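Local structure of histidinol-phosphate aminotransferase (Clostridium acetobutylicum, 3FTB) at residues D30-N34 against R338-K342; R278-L283 against T348-L354; P106-Y111 against P153-N157; I35-P41 against T214-P220. The protein probably transfers amino groups with pyridoxal 5'-phosphate as cofactor, consistent with a histidinol-phosphate aminotransferase of histidine biosynthesis. All blocks are in the same frame, centred on the assembly; numbering follows the deposited sequence.

Interaction 1 (D30-N34 against R338-K342); sequences DYSSN and RFAIK. With PO4 (phosphate ion), chain F.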
# COMPACT_ATOMS: atom_id res chain seq x y z
N ASP A 30 -12.60 7.91 22.20
CA ASP A 30 -13.15 6.91 21.27
C ASP A 30 -13.00 5.48 21.81
O ASP A 30 -11.93 4.89 21.74
CB ASP A 30 -12.54 7.04 19.87
CG ASP A 30 -13.40 6.37 18.78
OD1 ASP A 30 -13.21 6.69 17.59
OD2 ASP A 30 -14.27 5.54 19.12
N TYR A 31 -14.11 4.95 22.34
CA TYR A 31 -14.16 3.60 22.87
C TYR A 31 -14.62 2.59 21.81
O TYR A 31 -14.80 1.40 22.10
CB TYR A 31 -15.02 3.55 24.14
CG TYR A 31 -14.19 3.92 25.35
CD1 TYR A 31 -13.70 2.95 26.21
CD2 TYR A 31 -13.84 5.24 25.58
CE1 TYR A 31 -12.91 3.28 27.29
CE2 TYR A 31 -13.04 5.59 26.66
CZ TYR A 31 -12.58 4.61 27.51
OH TYR A 31 -11.79 4.96 28.58
N SER A 32 -14.79 3.08 20.59
CA SER A 32 -14.92 2.19 19.44
C SER A 32 -13.53 1.92 18.79
O SER A 32 -13.39 1.04 17.94
CB SER A 32 -15.95 2.73 18.44
OG SER A 32 -15.45 3.81 17.69
N SER A 33 -12.52 2.67 19.23
CA SER A 33 -11.15 2.45 18.77
C SER A 33 -10.30 1.60 19.73
O SER A 33 -10.20 1.89 20.93
CB SER A 33 -10.47 3.79 18.53
OG SER A 33 -9.06 3.65 18.61
N ASN A 34 -9.69 0.55 19.20
CA ASN A 34 -8.88 -0.35 20.01
C ASN A 34 -7.39 -0.27 19.68
O ASN A 34 -6.75 -1.29 19.41
CB ASN A 34 -9.36 -1.79 19.87
CG ASN A 34 -10.87 -1.93 19.96
OD1 ASN A 34 -11.47 -2.69 19.22
ND2 ASN A 34 -11.49 -1.20 20.89
N ARG A 338 -19.73 -2.73 22.29
CA ARG A 338 -18.31 -3.06 22.49
C ARG A 338 -17.56 -1.84 23.02
O ARG A 338 -17.71 -0.73 22.51
CB ARG A 338 -17.66 -3.56 21.19
CG ARG A 338 -16.23 -4.10 21.36
CD ARG A 338 -15.54 -4.28 20.00
NE ARG A 338 -15.15 -2.99 19.43
CZ ARG A 338 -14.99 -2.76 18.13
NH1 ARG A 338 -15.22 -3.72 17.24
NH2 ARG A 338 -14.62 -1.55 17.70
N PHE A 339 -16.76 -2.04 24.07
CA PHE A 339 -15.98 -0.95 24.64
C PHE A 339 -14.49 -1.26 24.50
O PHE A 339 -14.05 -2.40 24.69
CB PHE A 339 -16.30 -0.74 26.13
CG PHE A 339 -17.77 -0.50 26.42
CD1 PHE A 339 -18.64 -0.04 25.44
CD2 PHE A 339 -18.26 -0.72 27.71
CE1 PHE A 339 -19.99 0.19 25.72
CE2 PHE A 339 -19.61 -0.49 28.00
CZ PHE A 339 -20.47 -0.03 27.00
N ALA A 340 -13.70 -0.24 24.20
CA ALA A 340 -12.25 -0.41 24.21
C ALA A 340 -11.77 -0.42 25.66
O ALA A 340 -12.46 0.03 26.56
CB ALA A 340 -11.57 0.70 23.43
N ILE A 341 -10.58 -0.98 25.87
CA ILE A 341 -9.94 -0.94 27.18
C ILE A 341 -8.66 -0.15 27.01
O ILE A 341 -7.75 -0.59 26.30
CB ILE A 341 -9.66 -2.37 27.73
CG1 ILE A 341 -10.97 -3.14 27.87
CG2 ILE A 341 -8.93 -2.31 29.07
CD1 ILE A 341 -10.82 -4.50 28.50
N LYS A 342 -8.61 1.03 27.63
CA LYS A 342 -7.47 1.92 27.53
C LYS A 342 -6.74 1.96 28.85
O LYS A 342 -6.78 0.99 29.61
CB LYS A 342 -7.94 3.33 27.17
CG LYS A 342 -8.85 3.36 25.96
CD LYS A 342 -9.41 4.73 25.69
CE LYS A 342 -10.17 4.75 24.38
NZ LYS A 342 -9.26 4.66 23.22
P PO4 F . -14.08 -2.73 14.17
O1 PO4 F . -13.13 -2.30 13.08
O2 PO4 F . -15.18 -3.59 13.58
O3 PO4 F . -13.32 -3.53 15.20
O4 PO4 F . -14.68 -1.50 14.82
O HOH W 1 -14.21 -0.84 20.81
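Ala340 and Asn34 form the tight side of this contact, an example of a small side chain held against a turning backbone. The methyl CB of Ala340 lies 3.1 Å from Ser33 O and 3.2 Å from Asn34 ND2, while Ala340 N donates to Tyr31 O at 2.9 Å. A bridging water donates to that same carbonyl and accepts from Asn34 ND2 and Arg338 NE. Asp30 OD2 accepts from Ser32 N, closing an Asx turn, and also from Ser32 OG. On the looser side the partly exposed Lys342 runs over one face of the buried Tyr31 ring, with CE 3.8 Å from the ring centroid. Lys342 bends only at its last torsion (chi4 -72°), where NZ makes a weak bond of 3.1 Å to Asp30 O. The Tyr31 hydroxyl turns to Lys346 O and Asn347. At the other end Arg338, bent at chi3 (74°), brings NH2 weakly to Ser32 O and, at 2.9 Å, to O4 of a phosphate ion, probably from the crystallisation liquor, whose O3 takes a weak bond from NH1. An arginine facing the N-terminal loop with an anion bound is consistent with the substrate-anion site of fold-type I aminotransferases.

Interaction 2 (R278-L283 against T348-L354); sequences RFIEEL and TKFLRAL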
# COMPACT_ATOMS: atom_id res chain seq x y z
N ARG A 278 -9.42 -4.92 36.15
CA ARG A 278 -10.17 -3.93 36.91
C ARG A 278 -11.37 -3.44 36.12
O ARG A 278 -12.50 -3.44 36.60
CB ARG A 278 -9.28 -2.73 37.27
CG ARG A 278 -9.90 -1.77 38.27
CD ARG A 278 -9.13 -0.46 38.34
NE ARG A 278 -9.31 0.34 37.13
CZ ARG A 278 -10.02 1.46 37.07
NH1 ARG A 278 -10.61 1.93 38.16
NH2 ARG A 278 -10.13 2.13 35.93
N PHE A 279 -11.11 -3.01 34.89
CA PHE A 279 -12.15 -2.50 34.00
C PHE A 279 -13.39 -3.41 34.05
O PHE A 279 -14.53 -2.93 34.19
CB PHE A 279 -11.61 -2.38 32.57
CG PHE A 279 -12.48 -1.57 31.65
CD1 PHE A 279 -12.73 -0.23 31.92
CD2 PHE A 279 -13.06 -2.14 30.54
CE1 PHE A 279 -13.53 0.52 31.09
CE2 PHE A 279 -13.87 -1.40 29.71
CZ PHE A 279 -14.10 -0.06 29.99
N ILE A 280 -13.17 -4.71 33.95
CA ILE A 280 -14.26 -5.68 33.91
C ILE A 280 -15.00 -5.78 35.25
O ILE A 280 -16.19 -6.12 35.28
CB ILE A 280 -13.76 -7.07 33.48
CG1 ILE A 280 -13.73 -7.20 31.95
CG2 ILE A 280 -14.65 -8.16 34.06
CD1 ILE A 280 -13.01 -6.07 31.21
N GLU A 281 -14.31 -5.51 36.35
CA GLU A 281 -14.96 -5.56 37.67
C GLU A 281 -15.83 -4.33 37.84
O GLU A 281 -16.95 -4.41 38.34
CB GLU A 281 -13.94 -5.69 38.80
CG GLU A 281 -13.39 -7.11 38.95
CD GLU A 281 -12.09 -7.16 39.73
OE1 GLU A 281 -11.39 -6.12 39.78
OE2 GLU A 281 -11.76 -8.24 40.28
N GLU A 282 -15.30 -3.19 37.41
CA GLU A 282 -16.08 -1.96 37.40
C GLU A 282 -17.32 -2.05 36.49
O GLU A 282 -18.40 -1.57 36.85
CB GLU A 282 -15.19 -0.78 37.00
CG GLU A 282 -14.00 -0.62 37.92
CD GLU A 282 -14.42 -0.58 39.37
OE1 GLU A 282 -14.00 -1.47 40.13
OE2 GLU A 282 -15.18 0.35 39.73
N LEU A 283 -17.16 -2.65 35.30
CA LEU A 283 -18.29 -2.80 34.38
C LEU A 283 -19.34 -3.71 34.98
O LEU A 283 -20.54 -3.56 34.74
CB LEU A 283 -17.85 -3.36 33.01
CG LEU A 283 -17.31 -2.46 31.90
CD1 LEU A 283 -17.05 -3.31 30.68
CD2 LEU A 283 -18.25 -1.30 31.55
N THR A 348 -11.56 5.27 33.91
CA THR A 348 -12.33 5.73 35.06
C THR A 348 -13.27 6.84 34.62
O THR A 348 -14.41 6.92 35.06
CB THR A 348 -11.41 6.21 36.19
OG1 THR A 348 -10.62 5.11 36.67
CG2 THR A 348 -12.23 6.79 37.34
N LYS A 349 -12.79 7.70 33.72
CA LYS A 349 -13.62 8.75 33.16
C LYS A 349 -14.80 8.13 32.42
O LYS A 349 -15.96 8.48 32.64
CB LYS A 349 -12.80 9.62 32.21
CG LYS A 349 -13.38 11.00 31.98
CD LYS A 349 -12.82 11.66 30.74
CE LYS A 349 -13.20 13.13 30.67
NZ LYS A 349 -12.78 13.89 31.90
N PHE A 350 -14.48 7.19 31.52
CA PHE A 350 -15.48 6.42 30.79
C PHE A 350 -16.60 5.85 31.69
O PHE A 350 -17.80 6.05 31.43
CB PHE A 350 -14.79 5.28 30.04
CG PHE A 350 -15.74 4.37 29.33
CD1 PHE A 350 -16.38 4.78 28.16
CD2 PHE A 350 -16.00 3.10 29.83
CE1 PHE A 350 -17.26 3.94 27.50
CE2 PHE A 350 -16.89 2.25 29.18
CZ PHE A 350 -17.52 2.67 28.01
N LEU A 351 -16.19 5.14 32.74
CA LEU A 351 -17.11 4.47 33.66
C LEU A 351 -17.96 5.48 34.41
O LEU A 351 -19.15 5.24 34.66
CB LEU A 351 -16.32 3.62 34.67
CG LEU A 351 -15.69 2.29 34.23
CD1 LEU A 351 -14.47 1.96 35.08
CD2 LEU A 351 -16.71 1.15 34.28
N ARG A 352 -17.36 6.61 34.78
CA ARG A 352 -18.09 7.64 35.51
C ARG A 352 -19.15 8.30 34.65
O ARG A 352 -20.00 9.01 35.17
CB ARG A 352 -17.13 8.66 36.10
CG ARG A 352 -16.19 8.03 37.12
CD ARG A 352 -15.24 9.05 37.73
NE ARG A 352 -14.59 9.87 36.71
CZ ARG A 352 -13.60 10.72 36.94
NH1 ARG A 352 -13.13 10.87 38.18
NH2 ARG A 352 -13.08 11.42 35.95
N ALA A 353 -19.12 8.06 33.35
CA ALA A 353 -20.19 8.50 32.46
C ALA A 353 -21.27 7.42 32.39
O ALA A 353 -22.46 7.72 32.37
CB ALA A 353 -19.65 8.80 31.08
N LEU A 354 -20.83 6.16 32.36
CA LEU A 354 -21.72 5.00 32.36
C LEU A 354 -22.58 5.04 33.60
O LEU A 354 -23.76 4.68 33.57
CB LEU A 354 -20.92 3.71 32.36
CG LEU A 354 -20.83 2.91 31.06
CD1 LEU A 354 -20.56 3.81 29.87
CD2 LEU A 354 -19.76 1.86 31.17
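Leu351 is the main bump of this interface, and the wall of helix 262-285 supplies the hollow that receives it. The hollow is lined by Phe279, Glu282 and Leu283. One branch of the leucine, CD1, presses against Glu282 CB at 3.4 Å; the other, CD2, turns toward Leu283 and stands 4.0 Å from Leu283 CD2. Phe279 closes the side, its CE1 4.2 Å from Leu351 CG.

Beside this leucine the shapes interlock a second time. Leu283 CD2 fits against Leu354 CD2 at 3.5 Å and also approaches the edge of the Phe350 ring. The CZ corner of the Phe279 ring edge lies 3.7 Å from Phe350 CD2; the two planes are inclined at 37°, so the rings meet obliquely. With CG opposite its own backbone N (chi1 -166°), Phe279 leans out of its helix to make that meeting.

At the polar margin, Arg278 NH2 donates to Thr348 OG1 at 3.1 Å, the hydroxyl tilted from the guanidinium plane. The same NH2 forms a salt bridge with Glu275, and the threonine hydroxyl is also bonded to Glu344 O, within its own helix.

The two helical segments run nearly parallel, 9° apart with axes 11.0 Å from each other. Such paired helices lying against a mixed sheet are consistent with the small domain of fold-type I aminotransferases.

Interaction 3 (P106-Y111 against P153-N157); sequences PSYAEY and PNNPN. With PO4 (phosphate ion), chain F.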
# COMPACT_ATOMS: atom_id res chain seq x y z
N PRO A 106 -20.47 -14.14 15.41
CA PRO A 106 -20.00 -12.77 15.12
C PRO A 106 -18.50 -12.73 14.80
O PRO A 106 -17.74 -13.58 15.29
CB PRO A 106 -20.26 -12.02 16.43
CG PRO A 106 -21.30 -12.80 17.12
CD PRO A 106 -21.11 -14.22 16.74
N SER A 107 -18.08 -11.77 13.98
CA SER A 107 -16.66 -11.54 13.73
C SER A 107 -16.42 -10.21 13.01
O SER A 107 -17.35 -9.53 12.59
CB SER A 107 -16.07 -12.68 12.90
OG SER A 107 -16.66 -12.70 11.61
N TYR A 108 -15.15 -9.83 12.89
CA TYR A 108 -14.75 -8.61 12.20
C TYR A 108 -15.38 -8.54 10.81
O TYR A 108 -15.19 -9.44 9.97
CB TYR A 108 -13.23 -8.60 12.12
CG TYR A 108 -12.60 -7.35 11.57
CD1 TYR A 108 -12.91 -6.11 12.07
CD2 TYR A 108 -11.64 -7.43 10.55
CE1 TYR A 108 -12.31 -4.96 11.57
CE2 TYR A 108 -11.02 -6.29 10.05
CZ TYR A 108 -11.36 -5.06 10.56
OH TYR A 108 -10.75 -3.93 10.06
N ALA A 109 -16.13 -7.46 10.57
CA ALA A 109 -16.89 -7.26 9.34
C ALA A 109 -16.12 -7.58 8.06
O ALA A 109 -16.69 -8.12 7.12
CB ALA A 109 -17.40 -5.83 9.27
N GLU A 110 -14.83 -7.24 8.04
CA GLU A 110 -13.99 -7.41 6.85
C GLU A 110 -13.86 -8.84 6.29
O GLU A 110 -13.57 -9.02 5.10
CB GLU A 110 -12.59 -6.79 7.07
CG GLU A 110 -11.51 -7.37 6.12
CD GLU A 110 -10.24 -6.51 5.98
OE1 GLU A 110 -9.65 -6.15 7.02
OE2 GLU A 110 -9.83 -6.22 4.83
N TYR A 111 -14.07 -9.87 7.11
CA TYR A 111 -13.98 -11.22 6.56
C TYR A 111 -15.01 -11.39 5.43
O TYR A 111 -14.63 -11.75 4.31
CB TYR A 111 -14.16 -12.31 7.62
CG TYR A 111 -13.28 -12.18 8.85
CD1 TYR A 111 -12.10 -11.45 8.81
CD2 TYR A 111 -13.62 -12.81 10.04
CE1 TYR A 111 -11.29 -11.33 9.93
CE2 TYR A 111 -12.81 -12.69 11.17
CZ TYR A 111 -11.65 -11.95 11.11
OH TYR A 111 -10.84 -11.82 12.22
N PRO A 153 -7.42 -13.34 19.23
CA PRO A 153 -8.79 -13.45 19.74
C PRO A 153 -9.81 -12.80 18.81
O PRO A 153 -9.46 -11.94 18.02
CB PRO A 153 -8.75 -12.70 21.09
CG PRO A 153 -7.43 -12.03 21.15
CD PRO A 153 -6.70 -12.23 19.87
N ASN A 154 -11.07 -13.20 18.92
CA ASN A 154 -12.10 -12.67 18.03
C ASN A 154 -12.76 -11.35 18.46
O ASN A 154 -13.23 -11.20 19.58
CB ASN A 154 -13.19 -13.72 17.79
CG ASN A 154 -14.06 -13.38 16.60
OD1 ASN A 154 -13.58 -13.16 15.49
ND2 ASN A 154 -15.37 -13.36 16.83
N ASN A 155 -12.78 -10.40 17.53
CA ASN A 155 -13.55 -9.17 17.62
C ASN A 155 -15.01 -9.48 17.21
O ASN A 155 -15.24 -9.94 16.09
CB ASN A 155 -12.91 -8.16 16.67
CG ASN A 155 -13.80 -6.95 16.37
OD1 ASN A 155 -14.79 -6.70 17.05
ND2 ASN A 155 -13.44 -6.20 15.33
N PRO A 156 -16.00 -9.18 18.06
CA PRO A 156 -16.10 -8.32 19.25
C PRO A 156 -15.99 -8.98 20.63
O PRO A 156 -15.93 -8.24 21.61
CB PRO A 156 -17.53 -7.77 19.14
CG PRO A 156 -18.29 -8.77 18.20
CD PRO A 156 -17.30 -9.82 17.77
N ASN A 157 -16.01 -10.31 20.73
CA ASN A 157 -16.16 -10.93 22.04
C ASN A 157 -14.85 -11.25 22.72
O ASN A 157 -14.85 -11.73 23.86
CB ASN A 157 -17.03 -12.18 21.96
CG ASN A 157 -16.36 -13.30 21.19
OD1 ASN A 157 -16.05 -13.16 20.01
ND2 ASN A 157 -16.16 -14.42 21.85
P PO4 F . -14.08 -2.73 14.17
O1 PO4 F . -13.13 -2.30 13.08
O2 PO4 F . -15.18 -3.59 13.58
O3 PO4 F . -13.32 -3.53 15.20
O4 PO4 F . -14.68 -1.50 14.82
O HOH W 2 -12.19 -10.65 14.36
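In what is probably the active-site pocket of this fold-type I aminotransferase, Pro106 and Tyr108, following strand 100-105, meet Asn154 and Asn155, following the parallel strand 147-151. Asn154 joins the loops directly: ND2 donates to Pro106 O at 2.8 Å, coming from 37° above the carbonyl plane. The other hydrogen of that amide goes to Asn157 OD1, fixing the rotation of the group. Asn154 OD1 faces Ser107 CB and accepts from a water that also donates to Tyr111 OH and accepts from Asn155 N, stitching the loops together. Tyr111 OH is bonded to Asp183 as well.

Pro156, entered through a cis peptide, sets CD 3.9 Å from Pro106 CB, and the carbonyl O of Asn155 lies 3.2 Å from Ser107 CA in a CA-H...O contact. The side chain of Asn155, with CG anti to the backbone N (chi1 164°), swings toward the pocket, where Arg338 bonds weakly to OD1. The position of Asn155 suits the asparagine that meets the cofactor ring in related enzymes. Asn155 ND2 lies 3.3 Å from Tyr108 CD1, amide and ring planes 40° apart, and donates weakly, at 2.7 Å, to O3 of the bound phosphate.

Interaction 4 (I35-P41 against T214-P220); sequences INPLGIP and TKFFAMP. With PO4 (phosphate ion), chain E.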
# COMPACT_ATOMS: atom_id res chain seq x y z
N ILE A 35 -6.84 0.93 19.69
CA ILE A 35 -5.41 1.10 19.51
C ILE A 35 -4.79 1.22 20.89
O ILE A 35 -5.42 1.72 21.82
CB ILE A 35 -5.06 2.36 18.68
CG1 ILE A 35 -5.82 2.34 17.34
CG2 ILE A 35 -3.53 2.49 18.47
CD1 ILE A 35 -5.55 1.11 16.46
N ASN A 36 -3.56 0.73 21.02
CA ASN A 36 -2.80 0.77 22.27
C ASN A 36 -2.64 2.19 22.78
O ASN A 36 -2.21 3.08 22.04
CB ASN A 36 -1.42 0.12 22.03
CG ASN A 36 -0.66 -0.16 23.32
OD1 ASN A 36 -0.57 0.69 24.20
ND2 ASN A 36 -0.07 -1.35 23.40
N PRO A 37 -2.99 2.43 24.05
CA PRO A 37 -3.00 3.74 24.68
C PRO A 37 -1.59 4.19 25.09
O PRO A 37 -1.34 5.38 25.24
CB PRO A 37 -3.84 3.48 25.93
CG PRO A 37 -3.34 2.17 26.34
CD PRO A 37 -3.35 1.39 25.03
N LEU A 38 -0.69 3.23 25.26
CA LEU A 38 0.67 3.51 25.69
C LEU A 38 1.52 4.12 24.57
O LEU A 38 2.74 4.21 24.69
CB LEU A 38 1.32 2.25 26.25
CG LEU A 38 0.69 1.90 27.60
CD1 LEU A 38 0.60 0.40 27.83
CD2 LEU A 38 1.44 2.61 28.72
N GLY A 39 0.85 4.53 23.50
CA GLY A 39 1.46 5.28 22.42
C GLY A 39 2.48 4.57 21.55
O GLY A 39 2.72 3.37 21.70
N ILE A 40 3.09 5.34 20.65
CA ILE A 40 4.09 4.87 19.70
C ILE A 40 5.36 4.40 20.41
O ILE A 40 5.86 5.10 21.29
CB ILE A 40 4.44 6.00 18.71
CG1 ILE A 40 3.17 6.50 18.00
CG2 ILE A 40 5.51 5.56 17.72
CD1 ILE A 40 3.30 7.89 17.38
N PRO A 41 5.88 3.22 20.03
CA PRO A 41 7.12 2.71 20.63
C PRO A 41 8.25 3.73 20.59
O PRO A 41 8.48 4.41 19.58
CB PRO A 41 7.47 1.51 19.74
CG PRO A 41 6.16 1.04 19.24
CD PRO A 41 5.32 2.29 19.04
N THR A 214 -0.54 -2.82 13.87
CA THR A 214 -1.50 -1.72 13.86
C THR A 214 -2.21 -1.48 15.19
O THR A 214 -2.41 -0.34 15.58
CB THR A 214 -2.58 -1.98 12.80
OG1 THR A 214 -1.94 -2.40 11.58
CG2 THR A 214 -3.38 -0.72 12.55
N LYS A 215 -2.57 -2.55 15.88
CA LYS A 215 -3.30 -2.40 17.13
C LYS A 215 -2.33 -2.36 18.30
O LYS A 215 -2.24 -1.35 19.00
CB LYS A 215 -4.31 -3.55 17.30
CG LYS A 215 -5.46 -3.54 16.29
CD LYS A 215 -6.24 -2.23 16.33
CE LYS A 215 -7.57 -2.32 15.58
NZ LYS A 215 -7.39 -2.35 14.10
N PHE A 216 -1.59 -3.45 18.50
CA PHE A 216 -0.71 -3.60 19.66
C PHE A 216 0.49 -2.64 19.71
O PHE A 216 0.97 -2.30 20.80
CB PHE A 216 -0.22 -5.04 19.76
CG PHE A 216 0.54 -5.34 21.03
CD1 PHE A 216 -0.10 -5.33 22.25
CD2 PHE A 216 1.89 -5.63 20.99
CE1 PHE A 216 0.60 -5.61 23.42
CE2 PHE A 216 2.59 -5.91 22.14
CZ PHE A 216 1.94 -5.90 23.36
N PHE A 217 0.97 -2.23 18.54
CA PHE A 217 2.14 -1.35 18.46
C PHE A 217 1.76 0.10 18.21
O PHE A 217 2.63 0.94 17.97
CB PHE A 217 3.15 -1.85 17.40
CG PHE A 217 3.93 -3.06 17.83
CD1 PHE A 217 3.53 -4.33 17.46
CD2 PHE A 217 5.05 -2.92 18.64
CE1 PHE A 217 4.24 -5.45 17.86
CE2 PHE A 217 5.76 -4.03 19.06
CZ PHE A 217 5.35 -5.31 18.66
N ALA A 218 0.46 0.36 18.26
CA ALA A 218 -0.11 1.72 18.27
C ALA A 218 0.14 2.52 16.99
O ALA A 218 -0.03 3.76 17.00
CB ALA A 218 0.38 2.50 19.50
N MET A 219 0.51 1.84 15.91
CA MET A 219 0.91 2.53 14.68
C MET A 219 0.01 2.21 13.46
O MET A 219 0.47 1.57 12.52
CB MET A 219 2.39 2.24 14.35
CG MET A 219 3.41 2.87 15.34
SD MET A 219 5.20 2.63 14.99
CE MET A 219 5.30 0.85 15.07
N PRO A 220 -1.27 2.64 13.49
CA PRO A 220 -2.12 2.40 12.31
C PRO A 220 -1.77 3.21 11.05
O PRO A 220 -1.99 2.73 9.94
CB PRO A 220 -3.53 2.76 12.81
CG PRO A 220 -3.30 3.61 14.02
CD PRO A 220 -2.09 3.02 14.66
P PO4 E . -5.01 -2.81 9.57
O1 PO4 E . -5.02 -2.82 8.06
O2 PO4 E . -3.86 -3.63 10.08
O3 PO4 E . -4.84 -1.41 10.10
O4 PO4 E . -6.30 -3.42 10.06
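Asn36 holds the turn of residues 215-218 by two hydrogen bonds. Its backbone N donates to Lys215 O at 3.2 Å, while CG, trans to that N (chi1 -168°), turns the amide so that ND2 reaches Phe216 O at 3.0 Å. Lys215 O also accepts from Ala218 N, closing a type I turn; the two donors arrive on opposite faces of the carbonyl plane. Asn36 OD1 accepts from Leu38 N in the carbonyl plane, an Asx turn that keeps the amide from rotating.

Apolar packing fills the flanks. Ile35 splits its branches: CG2 rests 3.5 Å from Ala218 CA, while CD1 is pressed against Lys215 CD at 3.4 Å, a tight fit. The methyl of Ala218 sits 3.3 Å from Gly39 O. Pro41 CD lies 4.1 Å from Met219 SD, and the Ile40 side chain crosses that of Met219 at about a right angle.

Polar contacts reach an ion and the second subunit. Thr214 OG1 donates at 2.7 Å to O2 of a phosphate ion, probably from the crystallisation liquor, which Ser88 and Arg223 also hold; Lys215 NZ bonds Tyr58 of the second subunit. This loop at the dimer interface probably corresponds to the cofactor-lysine loop of fold-type I aminotransferases.

How the interactions relate
From the N terminus, the chain opens interaction 1 at residues 30-34 and, without a break, interaction 4 at 35-41. Interaction 3 then opens and closes between 106-111 and 153-157, entirely within the loop that interaction 4 completes at 214-220. Both are nested inside the much longer loop closed by interaction 1 at 338-342. Interaction 2 opens at 278-283, before that closure, and ends at 348-354, after it, so interactions 1 and 2 cross. Spatially, interaction 1 touches each of the others and shares a phosphate with interaction 3. Thus the N-terminal segment joins small-domain sheet and helices to the loops of the seven-stranded sheet that line the pocket.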